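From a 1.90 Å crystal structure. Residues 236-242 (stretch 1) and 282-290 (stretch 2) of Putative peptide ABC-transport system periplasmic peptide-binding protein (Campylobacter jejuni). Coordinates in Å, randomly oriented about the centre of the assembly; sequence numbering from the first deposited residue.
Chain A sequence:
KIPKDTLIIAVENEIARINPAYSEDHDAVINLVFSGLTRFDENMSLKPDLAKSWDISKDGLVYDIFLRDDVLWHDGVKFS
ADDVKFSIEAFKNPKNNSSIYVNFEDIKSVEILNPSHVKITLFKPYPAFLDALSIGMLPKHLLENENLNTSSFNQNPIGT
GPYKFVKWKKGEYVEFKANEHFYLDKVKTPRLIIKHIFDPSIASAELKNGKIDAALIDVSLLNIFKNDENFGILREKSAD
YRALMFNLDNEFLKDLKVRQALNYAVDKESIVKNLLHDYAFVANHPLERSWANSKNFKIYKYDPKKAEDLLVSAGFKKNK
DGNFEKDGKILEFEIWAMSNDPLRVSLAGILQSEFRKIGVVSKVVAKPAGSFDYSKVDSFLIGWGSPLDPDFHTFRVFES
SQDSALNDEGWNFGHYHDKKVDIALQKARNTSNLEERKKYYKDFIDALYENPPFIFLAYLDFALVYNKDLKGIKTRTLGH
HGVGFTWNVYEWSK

Stretch 1, residues 236-242: EKSADYR
Stretch 2 282-290: VANHPLERS

Stretch 1 (236-242) is largely extended: E236 (phi/psi -117/131), K237 (-75/157) and S238 (-152/164) run out straight, A239 breaks the run at -98/13, and D240 (-81/125), Y241 (-119/158) and R242 (-111/148) resume it, the last two in a strand that continues later in the chain. Stretch 2 (282-290) has no regular helix or strand between A283 and S290. A283 (-102/147) and H285 (-155/174) are extended, N284 (-133/-25) and P286 (-95/10) are bent, and L287 (-129/33), E288 (-82/0), R289 (-117/15) and S290 (-102/155) follow. A type I turn spans L287 to S290, closed by S290 N to L287 O at 3.1 Å. The chains progress in opposite senses past the two closest CA pairs, but without residue-by-residue pairing: the CA atoms of A239 and R289 lie 5.7 Å apart, those of Y241 and A283 7.0 Å. Contact buries 322 Å² in total, and no backbone-to-backbone hydrogen bond crosses directly.

R289 covers one end. Its CB points toward stretch 1, and the chain (chi1 -77°, chi2 -140°, chi3 -170°, chi4 -101°) carries the guanidinium alongside K237 and S238. R289 NE donates to S238 O at 2.8 Å, a weak bond because the N-H...O angle is 128°; the carbonyl oxygen lies at the guanidinium edge, near its plane. K237 CB sits over one face of that group, and K237 CD comes within 3.4 Å of R289 NH2. The lysine starts toward stretch 2, but its end leads away (m, m, t, then -123°), so its aliphatic part lines the arginine while NZ is bonded elsewhere in the structure. Water 1 accepts from S238 N and R289 NH2, both at 2.8 Å, bridging the arginine to the S238 amide as well as its directly bonded carbonyl. A239 CB and R289 CB meet at 4.2 Å, the small methyl group pointing sideways.

At the other end Y241 (chi1 63°, p; chi2 81°) points toward stretch 2. Its CE2 is 3.5 Å from P286 CB, with the proline (C-gamma endo) oblique to the ring, and its CB is 4.4 Å from A283 CB. All three residues are buried, and these apolar surfaces need no polar partner. Between the two ends, water 2 donates to A239 O (2.7 Å) and P286 O (2.8 Å), joining two carbonyls that could not bond to each other.

Further bonds lie within each stretch. S238 points away from stretch 2, and its OG accepts from D240 N at 2.9 Å. D240 (chi1 -168°, t) also faces away and forms a bidentate salt bridge with R242: NH1 to OD1 and NH2 to OD2, each 3.0 Å. In stretch 2, E288 (chi1 m, chi2 t) folds its carboxylate back so that OE1 accepts from N284 N at 2.6 Å and H285 N at 3.0 Å. H285 (chi1 p) turns away from stretch 1, and its ND1 accepts from L287 N at 3.0 Å.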

ATOM      1  N   GLU A 236       9.584  12.744  -3.760  1.00 41.49           N
ATOM      2  CA  GLU A 236       9.476  11.361  -4.269  1.00 42.73           C
ATOM      3  C   GLU A 236       8.131  11.172  -4.977  1.00 43.75           C
ATOM      4  O   GLU A 236       7.102  11.560  -4.434  1.00 43.89           O
ATOM      5  CB  GLU A 236       9.623  10.362  -3.127  1.00 40.82           C
ATOM      6  CG  GLU A 236      10.913  10.562  -2.349  1.00 42.37           C
ATOM      7  CD  GLU A 236      11.699   9.273  -2.176  1.00 41.25           C
ATOM      8  OE1 GLU A 236      11.701   8.439  -3.111  1.00 40.93           O
ATOM      9  OE2 GLU A 236      12.318   9.086  -1.098  1.00 40.70           O
ATOM     10  N   LYS A 237       8.155  10.614  -6.186  1.00 45.10           N
ATOM     11  CA  LYS A 237       6.929  10.289  -6.922  1.00 44.03           C
ATOM     12  C   LYS A 237       6.332   9.057  -6.290  1.00 41.48           C
ATOM     13  O   LYS A 237       7.049   8.315  -5.632  1.00 38.25           O
ATOM     14  CB  LYS A 237       7.213  10.032  -8.406  1.00 45.69           C
ATOM     15  CG  LYS A 237       7.642  11.282  -9.204  1.00 48.60           C
ATOM     16  CD  LYS A 237       6.460  12.265  -9.404  1.00 64.57           C
ATOM     17  CE  LYS A 237       6.868  13.563 -10.125  1.00 64.51           C
ATOM     18  NZ  LYS A 237       6.558  14.854  -9.365  1.00 63.92           N
ATOM     19  N   SER A 238       5.023   8.828  -6.451  1.00 40.01           N
ATOM     20  CA  SER A 238       4.451   7.605  -5.875  1.00 38.28           C
ATOM     21  C   SER A 238       3.238   7.152  -6.655  1.00 36.27           C
ATOM     22  O   SER A 238       2.624   7.946  -7.364  1.00 37.31           O
ATOM     23  CB  SER A 238       4.046   7.802  -4.422  1.00 35.10           C
ATOM     24  OG  SER A 238       2.679   8.220  -4.335  1.00 34.48           O
ATOM     25  N   ALA A 239       2.844   5.909  -6.430  1.00 36.86           N
ATOM     26  CA  ALA A 239       1.627   5.355  -7.034  1.00 36.63           C
ATOM     27  C   ALA A 239       0.479   5.430  -6.020  1.00 35.97           C
ATOM     28  O   ALA A 239      -0.578   4.806  -6.181  1.00 33.20           O
ATOM     29  CB  ALA A 239       1.869   3.886  -7.516  1.00 33.41           C
ATOM     30  N   ASP A 240       0.709   6.184  -4.949  1.00 35.36           N
ATOM     31  CA  ASP A 240      -0.256   6.300  -3.869  1.00 32.70           C
ATOM     32  C   ASP A 240      -1.359   7.315  -4.187  1.00 31.71           C
ATOM     33  O   ASP A 240      -1.047   8.467  -4.477  1.00 32.62           O
ATOM     34  CB  ASP A 240       0.477   6.723  -2.600  1.00 33.24           C
ATOM     35  CG  ASP A 240      -0.385   6.598  -1.372  1.00 30.98           C
ATOM     36  OD1 ASP A 240      -1.466   5.975  -1.444  1.00 32.81           O
ATOM     37  OD2 ASP A 240       0.037   7.076  -0.317  1.00 32.94           O
ATOM     38  N   TYR A 241      -2.625   6.914  -4.125  1.00 30.84           N
ATOM     39  CA  TYR A 241      -3.733   7.906  -4.330  1.00 30.73           C
ATOM     40  C   TYR A 241      -4.646   8.045  -3.098  1.00 28.79           C
ATOM     41  O   TYR A 241      -4.707   7.154  -2.250  1.00 25.92           O
ATOM     42  CB  TYR A 241      -4.576   7.534  -5.566  1.00 30.58           C
ATOM     43  CG  TYR A 241      -5.289   6.190  -5.421  1.00 31.08           C
ATOM     44  CD1 TYR A 241      -6.489   6.092  -4.708  1.00 31.97           C
ATOM     45  CD2 TYR A 241      -4.780   5.041  -6.015  1.00 31.23           C
ATOM     46  CE1 TYR A 241      -7.135   4.848  -4.553  1.00 31.79           C
ATOM     47  CE2 TYR A 241      -5.437   3.799  -5.884  1.00 30.56           C
ATOM     48  CZ  TYR A 241      -6.584   3.722  -5.135  1.00 31.99           C
ATOM     49  OH  TYR A 241      -7.227   2.520  -4.979  1.00 28.36           O
ATOM     50  N   ARG A 242      -5.349   9.182  -2.989  1.00 30.04           N
ATOM     51  CA  ARG A 242      -6.362   9.388  -1.969  1.00 31.27           C
ATOM     52  C   ARG A 242      -7.719   9.425  -2.658  1.00 28.14           C
ATOM     53  O   ARG A 242      -7.810   9.863  -3.781  1.00 26.95           O
ATOM     54  CB  ARG A 242      -6.186  10.713  -1.170  1.00 30.49           C
ATOM     55  CG  ARG A 242      -4.904  10.716  -0.328  1.00 30.35           C
ATOM     56  CD  ARG A 242      -5.029   9.868   0.915  1.00 29.82           C
ATOM     57  NE  ARG A 242      -3.719   9.607   1.483  1.00 31.51           N
ATOM     58  CZ  ARG A 242      -2.905   8.633   1.090  1.00 29.44           C
ATOM     59  NH1 ARG A 242      -3.238   7.801   0.103  1.00 29.94           N
ATOM     60  NH2 ARG A 242      -1.731   8.497   1.675  1.00 29.24           N
ATOM     61  N   VAL A 282      -4.440  15.159 -10.128  1.00 40.70           N
ATOM     62  CA  VAL A 282      -5.823  14.666 -10.039  1.00 37.51           C
ATOM     63  C   VAL A 282      -5.888  13.173 -10.393  1.00 36.60           C
ATOM     64  O   VAL A 282      -5.313  12.769 -11.407  1.00 39.95           O
ATOM     65  CB  VAL A 282      -6.766  15.438 -10.957  1.00 38.97           C
ATOM     66  CG1 VAL A 282      -8.194  14.829 -10.861  1.00 38.63           C
ATOM     67  CG2 VAL A 282      -6.754  16.948 -10.595  1.00 41.13           C
ATOM     68  N   ALA A 283      -6.569  12.380  -9.550  1.00 36.20           N
ATOM     69  CA  ALA A 283      -6.811  10.967  -9.766  1.00 35.23           C
ATOM     70  C   ALA A 283      -8.235  10.696 -10.277  1.00 35.12           C
ATOM     71  O   ALA A 283      -9.195  11.361  -9.880  1.00 33.68           O
ATOM     72  CB  ALA A 283      -6.574  10.164  -8.468  1.00 31.63           C
ATOM     73  N   ASN A 284      -8.349   9.671 -11.108  1.00 34.44           N
ATOM     74  CA  ASN A 284      -9.619   9.217 -11.669  1.00 33.25           C
ATOM     75  C   ASN A 284      -9.763   7.715 -11.566  1.00 33.57           C
ATOM     76  O   ASN A 284     -10.865   7.194 -11.541  1.00 31.48           O
ATOM     77  CB  ASN A 284      -9.717   9.649 -13.142  1.00 38.06           C
ATOM     78  CG  ASN A 284     -10.138  11.083 -13.279  1.00 41.23           C
ATOM     79  OD1 ASN A 284     -11.181  11.472 -12.735  1.00 38.20           O
ATOM     80  ND2 ASN A 284      -9.337  11.887 -14.007  1.00 42.42           N
ATOM     81  N   HIS A 285      -8.646   7.009 -11.511  1.00 32.45           N
ATOM     82  CA  HIS A 285      -8.732   5.549 -11.350  1.00 34.13           C
ATOM     83  C   HIS A 285      -7.434   5.013 -10.698  1.00 36.71           C
ATOM     84  O   HIS A 285      -6.519   5.793 -10.453  1.00 38.59           O
ATOM     85  CB  HIS A 285      -9.051   4.889 -12.701  1.00 30.79           C
ATOM     86  CG  HIS A 285      -7.891   4.770 -13.647  1.00 36.23           C
ATOM     87  ND1 HIS A 285      -6.811   3.940 -13.418  1.00 33.75           N
ATOM     88  CD2 HIS A 285      -7.696   5.303 -14.877  1.00 36.99           C
ATOM     89  CE1 HIS A 285      -5.981   4.009 -14.435  1.00 34.61           C
ATOM     90  NE2 HIS A 285      -6.493   4.824 -15.340  1.00 37.77           N
ATOM     91  N   PRO A 286      -7.372   3.706 -10.360  1.00 35.95           N
ATOM     92  CA  PRO A 286      -6.320   3.331  -9.396  1.00 34.48           C
ATOM     93  C   PRO A 286      -5.016   2.830 -10.029  1.00 33.74           C
ATOM     94  O   PRO A 286      -4.092   2.391  -9.306  1.00 30.72           O
ATOM     95  CB  PRO A 286      -6.982   2.218  -8.604  1.00 32.84           C
ATOM     96  CG  PRO A 286      -7.836   1.531  -9.614  1.00 34.61           C
ATOM     97  CD  PRO A 286      -8.258   2.567 -10.644  1.00 33.91           C
ATOM     98  N   LEU A 287      -4.894   2.976 -11.341  1.00 32.51           N
ATOM     99  CA  LEU A 287      -3.716   2.448 -12.022  1.00 34.51           C
ATOM    100  C   LEU A 287      -3.019   3.466 -12.920  1.00 35.94           C
ATOM    101  O   LEU A 287      -2.427   3.086 -13.938  1.00 38.81           O
ATOM    102  CB  LEU A 287      -4.117   1.204 -12.842  1.00 37.12           C
ATOM    103  CG  LEU A 287      -4.518  -0.040 -12.060  1.00 36.05           C
ATOM    104  CD1 LEU A 287      -5.098  -1.070 -12.982  1.00 33.33           C
ATOM    105  CD2 LEU A 287      -3.312  -0.630 -11.333  1.00 37.75           C
ATOM    106  N   GLU A 288      -3.041   4.752 -12.531  1.00 35.35           N
ATOM    107  CA  GLU A 288      -2.550   5.842 -13.406  1.00 37.34           C
ATOM    108  C   GLU A 288      -1.023   6.051 -13.401  1.00 40.31           C
ATOM    109  O   GLU A 288      -0.488   6.937 -14.107  1.00 40.08           O
ATOM    110  CB  GLU A 288      -3.251   7.146 -13.026  1.00 39.02           C
ATOM    111  CG  GLU A 288      -4.763   7.045 -13.306  1.00 36.95           C
ATOM    112  CD  GLU A 288      -5.467   8.380 -13.215  1.00 37.63           C
ATOM    113  OE1 GLU A 288      -6.212   8.575 -12.216  1.00 36.09           O
ATOM    114  OE2 GLU A 288      -5.262   9.212 -14.118  1.00 38.70           O
ATOM    115  N   ARG A 289      -0.330   5.240 -12.614  1.00 39.85           N
ATOM    116  CA  ARG A 289       1.125   5.201 -12.686  1.00 43.09           C
ATOM    117  C   ARG A 289       1.605   3.815 -13.121  1.00 43.25           C
ATOM    118  O   ARG A 289       2.816   3.525 -13.080  1.00 44.49           O
ATOM    119  CB  ARG A 289       1.760   5.570 -11.345  1.00 45.45           C
ATOM    120  CG  ARG A 289       1.746   7.079 -11.071  1.00 50.20           C
ATOM    121  CD  ARG A 289       3.058   7.502 -10.437  1.00 55.67           C
ATOM    122  NE  ARG A 289       2.963   8.878  -9.963  1.00 58.50           N
ATOM    123  CZ  ARG A 289       3.454   9.927 -10.615  1.00 62.80           C
ATOM    124  NH1 ARG A 289       4.113   9.746 -11.756  1.00 64.96           N
ATOM    125  NH2 ARG A 289       3.308  11.155 -10.112  1.00 63.71           N
ATOM    126  N   SER A 290       0.674   3.029 -13.641  1.00 38.99           N
ATOM    127  CA  SER A 290       0.958   1.669 -14.141  1.00 36.24           C
ATOM    128  C   SER A 290       1.069   1.541 -15.656  1.00 42.10           C
ATOM    129  O   SER A 290       0.478   2.339 -16.391  1.00 44.07           O
ATOM    130  CB  SER A 290      -0.146   0.737 -13.685  1.00 34.41           C
ATOM    131  OG  SER A 290       0.094  -0.562 -14.212  1.00 36.61           O
TER
HETATM  132  O   HOH W   1       3.344  10.955  -7.285  1.00 34.99           O
HETATM  133  O   HOH W   2      -1.695   3.232  -8.025  1.00 33.91           O